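Glucosamine kinase (Streptacidiphilus jiangxiensis, PDB 6HWJ) catalyses the ATP-dependent phosphorylation of D-glucosamine to D-glucosamine 6-phosphate with magnesium as cofactor, and acts more weakly on glucose. Local coordinates at residues A[81-86]-A[98-103]; A[199-204]-A[208-213]; A[255-260]-A[278-283]; A[341-346]-A[374-379]. One frame throughout, in Å; residues are numbered along the deposited sequence.

Overall arrangement
The four contacts share no segment. Contact 1, in the N-terminal β-rich region, is the only pairing of a helix with a strand; it is small, apolar and partly buried. The other three lie in the helical C-terminal part. Contacts 3 and 4 are buried packings of nearly antiparallel helices, with apolar atoms meeting across each interface, and their centres are about 23 Å apart. Contact 2 is a surface helix-to-helix turn, where backbone bonding and a stretched ion pair join the packing. Helix 212-234, which starts in contact 2, goes on to touch both helices of contact 4, about 17 Å away centre to centre.

Contact 1 (A[81-86]-A[98-103]); sequences EHLVAA and FVLEAF
Ala86 N is bonded to His82 O at 3.0 Å, a regular bond of helix 79-88 and part of the turn that carries the Ala86 methyl to the sheet. Ala86 CB touches Leu100 CD1 at 3.9 Å, the closest approach between segments 81-86 and 98-103. A second, looser touch lies one turn earlier, where Leu83 CD1 comes to 4.3 Å from Leu100 CD2. The two branches of Leu100 thus divide the work: CD1 is taken by the alanine methyl and CD2 by the leucine. With CD1 anti along the chain (chi2 -175°), that methyl of Leu100 reaches out to Ala86, although chi1, at -108°, is unstaggered.

No hydrogen bond crosses here, so the link is purely van der Waals. Leu83 is the buried member; beyond Leu100 it also packs on Val132, Trp134, Ala182 and Val184, and its side chain lies about 8 Å from that of Lys133, an inferred ATP-binding residue. His82 stacks its ring with that of His45, and both His82 and Ala86 also touch Leu41 of strand 34-42. The backbone of Val99 and Glu101 is meanwhile bonded to Thr171 and Leu169, which pairs 98-102 with strand 166-172, as an edge strand within this chain of the six-stranded antiparallel sheet.

Helix 79-88 therefore lies between two sheets, touching strand 34-42 of one while resting on strands 98-102, 130-134 and 179-186 of the other. The result is α-helix-on-antiparallel-sheet packing, with the inferred nucleotide-binding lysine on a strand beneath the helix.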
loop_
_atom_site.group_PDB
_atom_site.type_symbol
_atom_site.label_atom_id
_atom_site.label_comp_id
_atom_site.label_asym_id
_atom_site.label_seq_id
_atom_site.Cartn_x
_atom_site.Cartn_y
_atom_site.Cartn_z
ATOM N N GLU A 81 10.757 7.089 -20.660
ATOM C CA GLU A 81 12.151 7.474 -20.809
ATOM C C GLU A 81 12.337 8.967 -20.650
ATOM O O GLU A 81 13.275 9.410 -19.974
ATOM C CB GLU A 81 12.624 6.997 -22.196
ATOM C CG GLU A 81 14.020 7.225 -22.539
ATOM C CD GLU A 81 14.335 6.622 -23.913
ATOM O OE1 GLU A 81 14.833 7.366 -24.781
ATOM O OE2 GLU A 81 14.037 5.417 -24.106
ATOM N N HIS A 82 11.464 9.768 -21.278
ATOM C CA HIS A 82 11.611 11.217 -21.193
ATOM C C HIS A 82 11.246 11.748 -19.808
ATOM O O HIS A 82 11.795 12.765 -19.367
ATOM C CB HIS A 82 10.764 11.894 -22.266
ATOM C CG HIS A 82 11.401 11.869 -23.622
ATOM N ND1 HIS A 82 11.588 10.697 -24.332
ATOM C CD2 HIS A 82 11.961 12.853 -24.369
ATOM C CE1 HIS A 82 12.212 10.965 -25.467
ATOM N NE2 HIS A 82 12.457 12.264 -25.509
ATOM N N LEU A 83 10.329 11.090 -19.110
ATOM C CA LEU A 83 10.077 11.481 -17.725
ATOM C C LEU A 83 11.318 11.235 -16.868
ATOM O O LEU A 83 11.708 12.090 -16.065
ATOM C CB LEU A 83 8.880 10.720 -17.171
ATOM C CG LEU A 83 8.596 11.002 -15.678
ATOM C CD1 LEU A 83 8.082 12.411 -15.493
ATOM C CD2 LEU A 83 7.605 10.005 -15.118
ATOM N N VAL A 84 11.953 10.085 -17.039
ATOM C CA VAL A 84 13.166 9.791 -16.283
ATOM C C VAL A 84 14.258 10.804 -16.612
ATOM O O VAL A 84 14.958 11.286 -15.721
ATOM C CB VAL A 84 13.623 8.356 -16.560
ATOM C CG1 VAL A 84 14.960 8.088 -15.895
ATOM C CG2 VAL A 84 12.554 7.379 -16.051
ATOM N N ALA A 85 14.382 11.185 -17.885
ATOM C CA ALA A 85 15.401 12.162 -18.260
ATOM C C ALA A 85 15.129 13.511 -17.611
ATOM O O ALA A 85 16.061 14.182 -17.154
ATOM C CB ALA A 85 15.470 12.292 -19.792
ATOM N N ALA A 86 13.856 13.920 -17.540
ATOM C CA ALA A 86 13.530 15.178 -16.886
ATOM C C ALA A 86 13.878 15.150 -15.401
ATOM O O ALA A 86 14.134 16.200 -14.807
ATOM C CB ALA A 86 12.044 15.508 -17.050
ATOM N N PHE A 98 3.120 21.817 -11.684
ATOM C CA PHE A 98 3.725 20.526 -11.420
ATOM C C PHE A 98 4.889 20.686 -10.456
ATOM O O PHE A 98 5.537 21.729 -10.411
ATOM C CB PHE A 98 4.233 19.863 -12.696
ATOM C CG PHE A 98 3.161 19.612 -13.733
ATOM C CD1 PHE A 98 2.887 20.555 -14.712
ATOM C CD2 PHE A 98 2.461 18.424 -13.738
ATOM C CE1 PHE A 98 1.916 20.316 -15.672
ATOM C CE2 PHE A 98 1.492 18.176 -14.705
ATOM C CZ PHE A 98 1.216 19.125 -15.662
ATOM N N VAL A 99 5.150 19.628 -9.694
ATOM C CA VAL A 99 6.361 19.500 -8.896
ATOM C C VAL A 99 7.064 18.227 -9.350
ATOM O O VAL A 99 6.490 17.136 -9.267
ATOM C CB VAL A 99 6.052 19.455 -7.397
ATOM C CG1 VAL A 99 7.312 19.093 -6.600
ATOM C CG2 VAL A 99 5.530 20.800 -6.934
ATOM N N LEU A 100 8.288 18.374 -9.849
ATOM C CA LEU A 100 9.154 17.260 -10.230
ATOM C C LEU A 100 10.231 17.156 -9.158
ATOM O O LEU A 100 11.073 18.051 -9.035
ATOM C CB LEU A 100 9.787 17.496 -11.595
ATOM C CG LEU A 100 9.334 16.687 -12.799
ATOM C CD1 LEU A 100 10.213 17.024 -14.006
ATOM C CD2 LEU A 100 9.364 15.202 -12.526
ATOM N N GLU A 101 10.216 16.079 -8.380
ATOM C CA GLU A 101 11.216 15.885 -7.336
ATOM C C GLU A 101 12.121 14.725 -7.741
ATOM O O GLU A 101 11.652 13.594 -7.916
ATOM C CB GLU A 101 10.563 15.620 -5.980
ATOM C CG GLU A 101 11.565 15.534 -4.832
ATOM C CD GLU A 101 10.904 15.597 -3.458
ATOM O OE1 GLU A 101 9.662 15.475 -3.376
ATOM O OE2 GLU A 101 11.636 15.775 -2.461
ATOM N N ALA A 102 13.406 15.010 -7.877
ATOM C CA ALA A 102 14.410 14.001 -8.199
ATOM C C ALA A 102 15.186 13.624 -6.946
ATOM O O ALA A 102 15.407 14.454 -6.065
ATOM C CB ALA A 102 15.365 14.518 -9.274
ATOM N N PHE A 103 15.597 12.364 -6.872
ATOM C CA PHE A 103 16.394 11.873 -5.763
ATOM C C PHE A 103 17.724 11.335 -6.279
ATOM O O PHE A 103 17.876 11.030 -7.464
ATOM C CB PHE A 103 15.648 10.774 -4.981
ATOM C CG PHE A 103 14.300 11.216 -4.481
ATOM C CD1 PHE A 103 14.182 11.863 -3.261
ATOM C CD2 PHE A 103 13.171 11.012 -5.244
ATOM C CE1 PHE A 103 12.939 12.284 -2.804
ATOM C CE2 PHE A 103 11.923 11.437 -4.789
ATOM C CZ PHE A 103 11.814 12.065 -3.565
#

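Contact 2 (A[199-204]-A[208-213]); sequences VDDVRR and GELTMD
Gly208 leaves helix 194-207 close to the carbonyl of Arg204, and its positive phi of 79° marks the Schellman motif that ends the helix. Next, Glu209 N donates to Arg204 O at 2.9 Å, the donor tilted from the carbonyl plane. This is the 6→1 bond of the motif. The side chain of Glu209 crosses that of Arg204 at about a right angle, and its OE1 lies at the guanidinium edge, 3.7 Å from Arg204 NE. That is a long salt bridge, its two planes turned 71° apart; OE2 of the same residue is paired with Arg207.

Leu210 then covers one face of the Arg204 guanidinium, its CG 3.6 Å above the plane and offset toward the rim. Arg204 is bent at chi3 (72°), which brings the flat group over the leucine, and Leu210 CD1 approaches Arg204 NH1 at 3.4 Å. The same methyl rests 3.7 Å from Asp201 O; the carboxylate of Asp201 is held by Arg308. Thr211 follows as N-cap of helix 212-234, its hydroxyl capping a backbone N.

The turn sits at the surface where two helices join. Helix 194-207 lays Val199 and Val202 on helix 335-356, while Val202 and Met212 both reach Trp368 of helix 362-386.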
loop_
_atom_site.group_PDB
_atom_site.type_symbol
_atom_site.label_atom_id
_atom_site.label_comp_id
_atom_site.label_asym_id
_atom_site.label_seq_id
_atom_site.Cartn_x
_atom_site.Cartn_y
_atom_site.Cartn_z
ATOM N N VAL A 199 6.296 -17.656 3.785
ATOM C CA VAL A 199 5.748 -19.002 3.786
ATOM C C VAL A 199 6.867 -20.021 3.593
ATOM O O VAL A 199 6.885 -21.072 4.231
ATOM C CB VAL A 199 4.666 -19.137 2.699
ATOM C CG1 VAL A 199 4.293 -20.584 2.471
ATOM C CG2 VAL A 199 3.411 -18.304 3.092
ATOM N N ASP A 200 7.815 -19.727 2.707
ATOM C CA ASP A 200 8.918 -20.660 2.497
ATOM C C ASP A 200 9.799 -20.792 3.743
ATOM O O ASP A 200 10.193 -21.910 4.110
ATOM C CB ASP A 200 9.751 -20.220 1.294
ATOM C CG ASP A 200 10.789 -21.255 0.921
ATOM O OD1 ASP A 200 10.384 -22.355 0.514
ATOM O OD2 ASP A 200 11.997 -20.976 1.061
ATOM N N ASP A 201 10.135 -19.678 4.394
ATOM C CA ASP A 201 10.901 -19.753 5.641
ATOM C C ASP A 201 10.250 -20.691 6.651
ATOM O O ASP A 201 10.891 -21.602 7.195
ATOM C CB ASP A 201 11.019 -18.368 6.281
ATOM C CG ASP A 201 12.028 -17.478 5.597
ATOM O OD1 ASP A 201 12.738 -17.948 4.685
ATOM O OD2 ASP A 201 12.097 -16.288 5.991
ATOM N N VAL A 202 8.964 -20.466 6.938
ATOM C CA VAL A 202 8.287 -21.228 7.995
ATOM C C VAL A 202 8.112 -22.677 7.594
ATOM O O VAL A 202 8.181 -23.572 8.439
ATOM C CB VAL A 202 6.938 -20.531 8.317
ATOM C CG1 VAL A 202 6.123 -21.340 9.301
ATOM C CG2 VAL A 202 7.221 -19.136 8.867
ATOM N N ARG A 203 7.890 -22.940 6.304
ATOM C CA ARG A 203 7.862 -24.309 5.814
ATOM C C ARG A 203 9.208 -24.991 6.046
ATOM O O ARG A 203 9.275 -26.157 6.473
ATOM C CB ARG A 203 7.506 -24.275 4.324
ATOM C CG ARG A 203 7.176 -25.581 3.680
ATOM C CD ARG A 203 6.533 -25.322 2.315
ATOM N NE ARG A 203 5.075 -25.202 2.403
ATOM C CZ ARG A 203 4.315 -24.549 1.521
ATOM N NH1 ARG A 203 4.867 -23.918 0.489
ATOM N NH2 ARG A 203 3.000 -24.520 1.678
ATOM N N ARG A 204 10.299 -24.277 5.784
ATOM C CA ARG A 204 11.619 -24.857 6.002
ATOM C C ARG A 204 11.854 -25.124 7.478
ATOM O O ARG A 204 12.366 -26.190 7.845
ATOM C CB ARG A 204 12.690 -23.934 5.402
ATOM C CG ARG A 204 12.669 -23.939 3.872
ATOM C CD ARG A 204 13.607 -22.898 3.253
ATOM N NE ARG A 204 15.024 -23.249 3.396
ATOM C CZ ARG A 204 15.974 -22.430 3.851
ATOM N NH1 ARG A 204 15.688 -21.184 4.207
ATOM N NH2 ARG A 204 17.221 -22.859 3.936
ATOM N N GLY A 208 12.581 -28.697 9.483
ATOM C CA GLY A 208 13.863 -28.786 10.154
ATOM C C GLY A 208 15.052 -28.322 9.347
ATOM O O GLY A 208 16.190 -28.583 9.751
ATOM N N GLU A 209 14.828 -27.652 8.209
ATOM C CA GLU A 209 15.920 -27.098 7.421
ATOM C C GLU A 209 16.393 -25.752 7.951
ATOM O O GLU A 209 17.476 -25.292 7.573
ATOM C CB GLU A 209 15.493 -26.934 5.964
ATOM C CG GLU A 209 15.034 -28.225 5.312
ATOM C CD GLU A 209 14.652 -28.028 3.860
ATOM O OE1 GLU A 209 14.873 -26.918 3.327
ATOM O OE2 GLU A 209 14.131 -28.985 3.256
ATOM N N LEU A 210 15.589 -25.100 8.790
ATOM C CA LEU A 210 16.009 -23.917 9.521
ATOM C C LEU A 210 15.747 -24.146 11.005
ATOM O O LEU A 210 14.828 -24.867 11.378
ATOM C CB LEU A 210 15.258 -22.666 9.070
ATOM C CG LEU A 210 15.452 -22.192 7.634
ATOM C CD1 LEU A 210 14.518 -21.022 7.376
ATOM C CD2 LEU A 210 16.879 -21.783 7.374
ATOM N N THR A 211 16.572 -23.538 11.842
ATOM C CA THR A 211 16.310 -23.511 13.268
ATOM C C THR A 211 15.271 -22.444 13.580
ATOM O O THR A 211 15.005 -21.551 12.771
ATOM C CB THR A 211 17.580 -23.190 14.042
ATOM O OG1 THR A 211 18.018 -21.878 13.675
ATOM C CG2 THR A 211 18.660 -24.201 13.715
ATOM N N MET A 212 14.696 -22.538 14.784
ATOM C CA MET A 212 13.782 -21.500 15.237
ATOM C C MET A 212 14.441 -20.130 15.179
ATOM O O MET A 212 13.839 -19.158 14.706
ATOM C CB MET A 212 13.305 -21.811 16.665
ATOM C CG MET A 212 12.250 -20.853 17.191
ATOM S SD MET A 212 10.741 -20.845 16.219
ATOM C CE MET A 212 10.022 -22.418 16.662
ATOM N N ASP A 213 15.696 -20.029 15.643
ATOM C CA ASP A 213 16.396 -18.746 15.605
ATOM C C ASP A 213 16.447 -18.195 14.187
ATOM O O ASP A 213 16.193 -17.006 13.956
ATOM C CB ASP A 213 17.809 -18.900 16.163
ATOM C CG ASP A 213 18.600 -17.624 16.084
ATOM O OD1 ASP A 213 18.307 -16.708 16.877
ATOM O OD2 ASP A 213 19.493 -17.521 15.209
#

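Contact 3 (A[255-260]-A[278-283]); sequences EELDEA and RIADVY
Leu257 reaches toward helix 266-284, with Ile279, Ala280 and Tyr283 arranged round its end. One methyl, CD2, does all the touching. It meets Ile279 CG2 at 3.9 Å, the two side chains crossing obliquely, and it comes to 4.0 Å from Ala280 N, so it also lies against the backbone of the facing helix. Ala280 CB lies a little farther off.

The torsions explain this meeting: Leu257 CG is anti to the backbone N (chi1 177°), which carries CD2 across to the facing helix, and Ile279 likewise holds CG2 in that position while CG1 takes the site beside the N. Tyr283, one turn on from Ile279, brings CE2 to 4.1 Å from Leu257 CD2, the methyl approaching the ring obliquely. The carbonyl oxygen of Ile279 lies against one face of the tyrosine, 3.5 Å above the plane and toward its rim.

Helices 243-263 and 266-284 form an antiparallel hairpin, their local axes 172° apart in direction and 11.0 Å apart at closest approach. Tyr283 also packs on Ala404 and Val407 of helix 398-416, which carries most of the inferred specificity motif and Glu409, which binds D-glucosamine. Glu259 is salt-bridged to Arg415 of the same helix.

With no hydrogen bond between the two segments, their hold on each other comes from shape and the burial of hydrocarbon, while Glu259 turns its charge to helix 398-416.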
loop_
_atom_site.group_PDB
_atom_site.type_symbol
_atom_site.label_atom_id
_atom_site.label_comp_id
_atom_site.label_asym_id
_atom_site.label_seq_id
_atom_site.Cartn_x
_atom_site.Cartn_y
_atom_site.Cartn_z
ATOM N N GLU A 255 -19.660 -2.539 13.396
ATOM C CA GLU A 255 -20.423 -2.868 12.197
ATOM C C GLU A 255 -19.777 -4.017 11.427
ATOM O O GLU A 255 -20.465 -4.934 10.972
ATOM C CB GLU A 255 -20.558 -1.635 11.303
ATOM C CG GLU A 255 -21.502 -0.581 11.876
ATOM C CD GLU A 255 -21.696 0.599 10.950
ATOM O OE1 GLU A 255 -21.052 0.626 9.878
ATOM O OE2 GLU A 255 -22.496 1.500 11.294
ATOM N N GLU A 256 -18.450 -3.982 11.261
ATOM C CA GLU A 256 -17.773 -5.079 10.586
ATOM C C GLU A 256 -17.934 -6.381 11.361
ATOM O O GLU A 256 -18.159 -7.451 10.770
ATOM C CB GLU A 256 -16.298 -4.739 10.390
ATOM C CG GLU A 256 -16.056 -3.551 9.476
ATOM C CD GLU A 256 -14.600 -3.118 9.453
ATOM O OE1 GLU A 256 -13.845 -3.518 10.365
ATOM O OE2 GLU A 256 -14.206 -2.376 8.525
ATOM N N LEU A 257 -17.817 -6.315 12.684
ATOM C CA LEU A 257 -18.055 -7.492 13.511
ATOM C C LEU A 257 -19.465 -8.034 13.292
ATOM O O LEU A 257 -19.660 -9.240 13.093
ATOM C CB LEU A 257 -17.821 -7.132 14.986
ATOM C CG LEU A 257 -18.096 -8.227 16.010
ATOM C CD1 LEU A 257 -17.254 -9.463 15.746
ATOM C CD2 LEU A 257 -17.845 -7.696 17.409
ATOM N N ASP A 258 -20.468 -7.151 13.326
ATOM C CA ASP A 258 -21.842 -7.592 13.097
ATOM C C ASP A 258 -21.984 -8.268 11.736
ATOM O O ASP A 258 -22.630 -9.318 11.620
ATOM C CB ASP A 258 -22.799 -6.411 13.217
ATOM C CG ASP A 258 -22.934 -5.917 14.640
ATOM O OD1 ASP A 258 -22.646 -6.696 15.573
ATOM O OD2 ASP A 258 -23.330 -4.748 14.831
ATOM N N GLU A 259 -21.374 -7.697 10.698
ATOM C CA GLU A 259 -21.470 -8.305 9.375
ATOM C C GLU A 259 -20.836 -9.691 9.365
ATOM O O GLU A 259 -21.404 -10.645 8.818
ATOM C CB GLU A 259 -20.826 -7.407 8.325
ATOM C CG GLU A 259 -21.076 -7.874 6.897
ATOM C CD GLU A 259 -20.405 -6.987 5.865
ATOM O OE1 GLU A 259 -20.119 -5.812 6.178
ATOM O OE2 GLU A 259 -20.153 -7.472 4.740
ATOM N N ALA A 260 -19.637 -9.823 9.953
ATOM C CA ALA A 260 -18.986 -11.127 10.005
ATOM C C ALA A 260 -19.831 -12.138 10.767
ATOM O O ALA A 260 -19.990 -13.277 10.324
ATOM C CB ALA A 260 -17.604 -11.002 10.644
ATOM N N ARG A 278 -17.079 -10.660 23.680
ATOM C CA ARG A 278 -15.770 -10.275 24.203
ATOM C C ARG A 278 -15.053 -9.318 23.252
ATOM O O ARG A 278 -14.388 -8.375 23.694
ATOM C CB ARG A 278 -14.905 -11.518 24.440
ATOM N N ILE A 279 -15.163 -9.547 21.939
ATOM C CA ILE A 279 -14.546 -8.624 20.991
ATOM C C ILE A 279 -15.159 -7.240 21.149
ATOM O O ILE A 279 -14.451 -6.233 21.249
ATOM C CB ILE A 279 -14.689 -9.146 19.548
ATOM C CG1 ILE A 279 -13.940 -10.471 19.397
ATOM C CG2 ILE A 279 -14.186 -8.113 18.574
ATOM C CD1 ILE A 279 -14.226 -11.195 18.096
ATOM N N ALA A 280 -16.489 -7.174 21.169
ATOM C CA ALA A 280 -17.173 -5.902 21.375
ATOM C C ALA A 280 -16.763 -5.255 22.694
ATOM O O ALA A 280 -16.599 -4.028 22.767
ATOM C CB ALA A 280 -18.688 -6.116 21.335
ATOM N N ASP A 281 -16.599 -6.056 23.748
ATOM C CA ASP A 281 -16.126 -5.508 25.016
ATOM C C ASP A 281 -14.798 -4.778 24.831
ATOM O O ASP A 281 -14.597 -3.688 25.380
ATOM C CB ASP A 281 -15.971 -6.616 26.054
ATOM C CG ASP A 281 -17.268 -6.939 26.771
ATOM O OD1 ASP A 281 -18.273 -6.217 26.566
ATOM O OD2 ASP A 281 -17.276 -7.923 27.547
ATOM N N VAL A 282 -13.883 -5.361 24.054
ATOM C CA VAL A 282 -12.582 -4.737 23.851
ATOM C C VAL A 282 -12.716 -3.477 23.010
ATOM O O VAL A 282 -12.039 -2.472 23.265
ATOM C CB VAL A 282 -11.604 -5.734 23.210
ATOM C CG1 VAL A 282 -10.390 -5.010 22.681
ATOM C CG2 VAL A 282 -11.191 -6.786 24.220
ATOM N N TYR A 283 -13.581 -3.505 21.989
ATOM C CA TYR A 283 -13.781 -2.299 21.188
ATOM C C TYR A 283 -14.282 -1.145 22.049
ATOM O O TYR A 283 -14.008 0.022 21.745
ATOM C CB TYR A 283 -14.764 -2.562 20.048
ATOM C CG TYR A 283 -14.276 -3.519 18.995
ATOM C CD1 TYR A 283 -12.938 -3.837 18.882
ATOM C CD2 TYR A 283 -15.172 -4.101 18.095
ATOM C CE1 TYR A 283 -12.483 -4.721 17.903
ATOM C CE2 TYR A 283 -14.730 -4.978 17.110
ATOM C CZ TYR A 283 -13.383 -5.287 17.029
ATOM O OH TYR A 283 -12.931 -6.151 16.042
#

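Contact 4 (A[341-346]-A[374-379]); sequences GMTASL and RSFLDA
Phe376 is the hub here: its ring projects from helix 362-386 into a wall made by Met342, Thr343 and Leu346 of helix 335-356. Met342 packs tightest, with CG 3.5 Å from Phe376 CE2, and Thr343 CG2 is almost as near to Phe376 CD1, at 3.6 Å. Both side chains cross that of the phenylalanine at about a right angle and meet its ring obliquely. Leu346 adds a looser touch, its CD1 4.3 Å from Phe376 CD2.

Thr343 stands in the rotamer that brings its methyl to the ring and sets its hydroxyl back toward its own helix (chi1 58°), where OG1 is bonded to Val339 O. Its polar atom is thus satisfied although the residue is buried. Met342 bends at chi2 and chi3, and the end of the chain leads away from Phe376; the side chain also touches Phe301 and Val303. It is about 6 Å from the side chain of the magnesium ligand Gln305.

The far side of helix 362-386 is quite different. There Arg374, poorly ordered, reaches along its own helix to exposed Asp378, NH2 to OD1 at 3.4 Å, a weak, nearly straight hydrogen bond that is part of a salt bridge, with the acceptor at the edge of the guanidinium and in its plane.

The axes of segments 341-346 and 374-379 run almost antiparallel, 157° apart in direction and 10.4 Å at closest approach. Helix 212-234 packs against both, Leu222 on Leu346 and Thr226 on Phe376, while helix 398-416 brings Arg402 to Thr343, and Ser345 OG bonds to Val303 N of the loop near the metal site.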
loop_
_atom_site.group_PDB
_atom_site.type_symbol
_atom_site.label_atom_id
_atom_site.label_comp_id
_atom_site.label_asym_id
_atom_site.label_seq_id
_atom_site.Cartn_x
_atom_site.Cartn_y
_atom_site.Cartn_z
ATOM N N GLY A 341 -1.219 -4.940 11.554
ATOM C CA GLY A 341 -1.279 -5.498 10.199
ATOM C C GLY A 341 -0.163 -6.504 9.952
ATOM O O GLY A 341 -0.398 -7.594 9.429
ATOM N N MET A 342 1.055 -6.176 10.368
ATOM C CA MET A 342 2.181 -7.075 10.128
ATOM C C MET A 342 2.166 -8.263 11.083
ATOM O O MET A 342 2.402 -9.394 10.653
ATOM C CB MET A 342 3.509 -6.317 10.227
ATOM C CG MET A 342 4.711 -7.124 9.774
ATOM S SD MET A 342 4.552 -7.746 8.079
ATOM C CE MET A 342 4.728 -6.234 7.134
ATOM N N THR A 343 1.853 -8.050 12.366
ATOM C CA THR A 343 1.845 -9.181 13.294
ATOM C C THR A 343 0.706 -10.140 12.960
ATOM O O THR A 343 0.874 -11.358 13.058
ATOM C CB THR A 343 1.728 -8.723 14.755
ATOM O OG1 THR A 343 0.530 -7.959 14.934
ATOM C CG2 THR A 343 2.932 -7.887 15.161
ATOM N N ALA A 344 -0.469 -9.610 12.596
ATOM C CA ALA A 344 -1.535 -10.470 12.094
ATOM C C ALA A 344 -1.061 -11.254 10.863
ATOM O O ALA A 344 -1.275 -12.467 10.759
ATOM C CB ALA A 344 -2.764 -9.636 11.736
ATOM N N SER A 345 -0.429 -10.560 9.910
ATOM C CA SER A 345 0.057 -11.211 8.699
ATOM C C SER A 345 1.034 -12.349 9.021
ATOM O O SER A 345 0.965 -13.424 8.416
ATOM C CB SER A 345 0.726 -10.172 7.797
ATOM O OG SER A 345 0.985 -10.695 6.515
ATOM N N LEU A 346 1.930 -12.136 9.982
ATOM C CA LEU A 346 2.874 -13.182 10.372
ATOM C C LEU A 346 2.149 -14.381 10.964
ATOM O O LEU A 346 2.478 -15.535 10.658
ATOM C CB LEU A 346 3.887 -12.637 11.372
ATOM C CG LEU A 346 4.875 -11.614 10.780
ATOM C CD1 LEU A 346 5.693 -10.956 11.855
ATOM C CD2 LEU A 346 5.777 -12.271 9.753
ATOM N N ARG A 374 6.400 -11.823 19.222
ATOM C CA ARG A 374 7.264 -11.235 20.233
ATOM C C ARG A 374 8.553 -10.682 19.622
ATOM O O ARG A 374 8.994 -9.581 19.990
ATOM C CB ARG A 374 7.579 -12.276 21.305
ATOM C CG ARG A 374 8.532 -11.795 22.407
ATOM C CD ARG A 374 8.065 -10.478 23.020
ATOM N NE ARG A 374 6.675 -10.543 23.466
ATOM C CZ ARG A 374 5.920 -9.483 23.738
ATOM N NH1 ARG A 374 4.667 -9.650 24.134
ATOM N NH2 ARG A 374 6.414 -8.259 23.611
ATOM N N SER A 375 9.166 -11.424 18.685
ATOM C CA SER A 375 10.380 -10.938 18.033
ATOM C C SER A 375 10.128 -9.634 17.287
ATOM O O SER A 375 10.953 -8.717 17.337
ATOM C CB SER A 375 10.934 -11.993 17.062
ATOM O OG SER A 375 11.223 -13.213 17.729
ATOM N N PHE A 376 9.008 -9.547 16.569
ATOM C CA PHE A 376 8.674 -8.333 15.841
ATOM C C PHE A 376 8.516 -7.152 16.783
ATOM O O PHE A 376 9.137 -6.104 16.589
ATOM C CB PHE A 376 7.384 -8.536 15.033
ATOM C CG PHE A 376 6.942 -7.311 14.288
ATOM C CD1 PHE A 376 6.216 -6.321 14.925
ATOM C CD2 PHE A 376 7.270 -7.144 12.950
ATOM C CE1 PHE A 376 5.833 -5.187 14.248
ATOM C CE2 PHE A 376 6.858 -6.031 12.264
ATOM C CZ PHE A 376 6.156 -5.037 12.916
ATOM N N LEU A 377 7.666 -7.300 17.808
ATOM C CA LEU A 377 7.404 -6.200 18.733
ATOM C C LEU A 377 8.661 -5.760 19.481
ATOM O O LEU A 377 8.888 -4.559 19.669
ATOM C CB LEU A 377 6.321 -6.617 19.727
ATOM C CG LEU A 377 4.907 -6.722 19.173
ATOM C CD1 LEU A 377 3.965 -7.289 20.219
ATOM C CD2 LEU A 377 4.408 -5.362 18.684
ATOM N N ASP A 378 9.474 -6.716 19.949
ATOM C CA ASP A 378 10.702 -6.353 20.654
ATOM C C ASP A 378 11.636 -5.549 19.756
ATOM O O ASP A 378 12.161 -4.500 20.157
ATOM C CB ASP A 378 11.400 -7.610 21.176
ATOM C CG ASP A 378 10.649 -8.256 22.323
ATOM O OD1 ASP A 378 9.636 -7.683 22.785
ATOM O OD2 ASP A 378 11.070 -9.343 22.767
ATOM N N ALA A 379 11.849 -6.021 18.523
ATOM C CA ALA A 379 12.685 -5.282 17.583
ATOM C C ALA A 379 12.086 -3.922 17.268
ATOM O O ALA A 379 12.799 -2.914 17.213
ATOM C CB ALA A 379 12.873 -6.106 16.309
#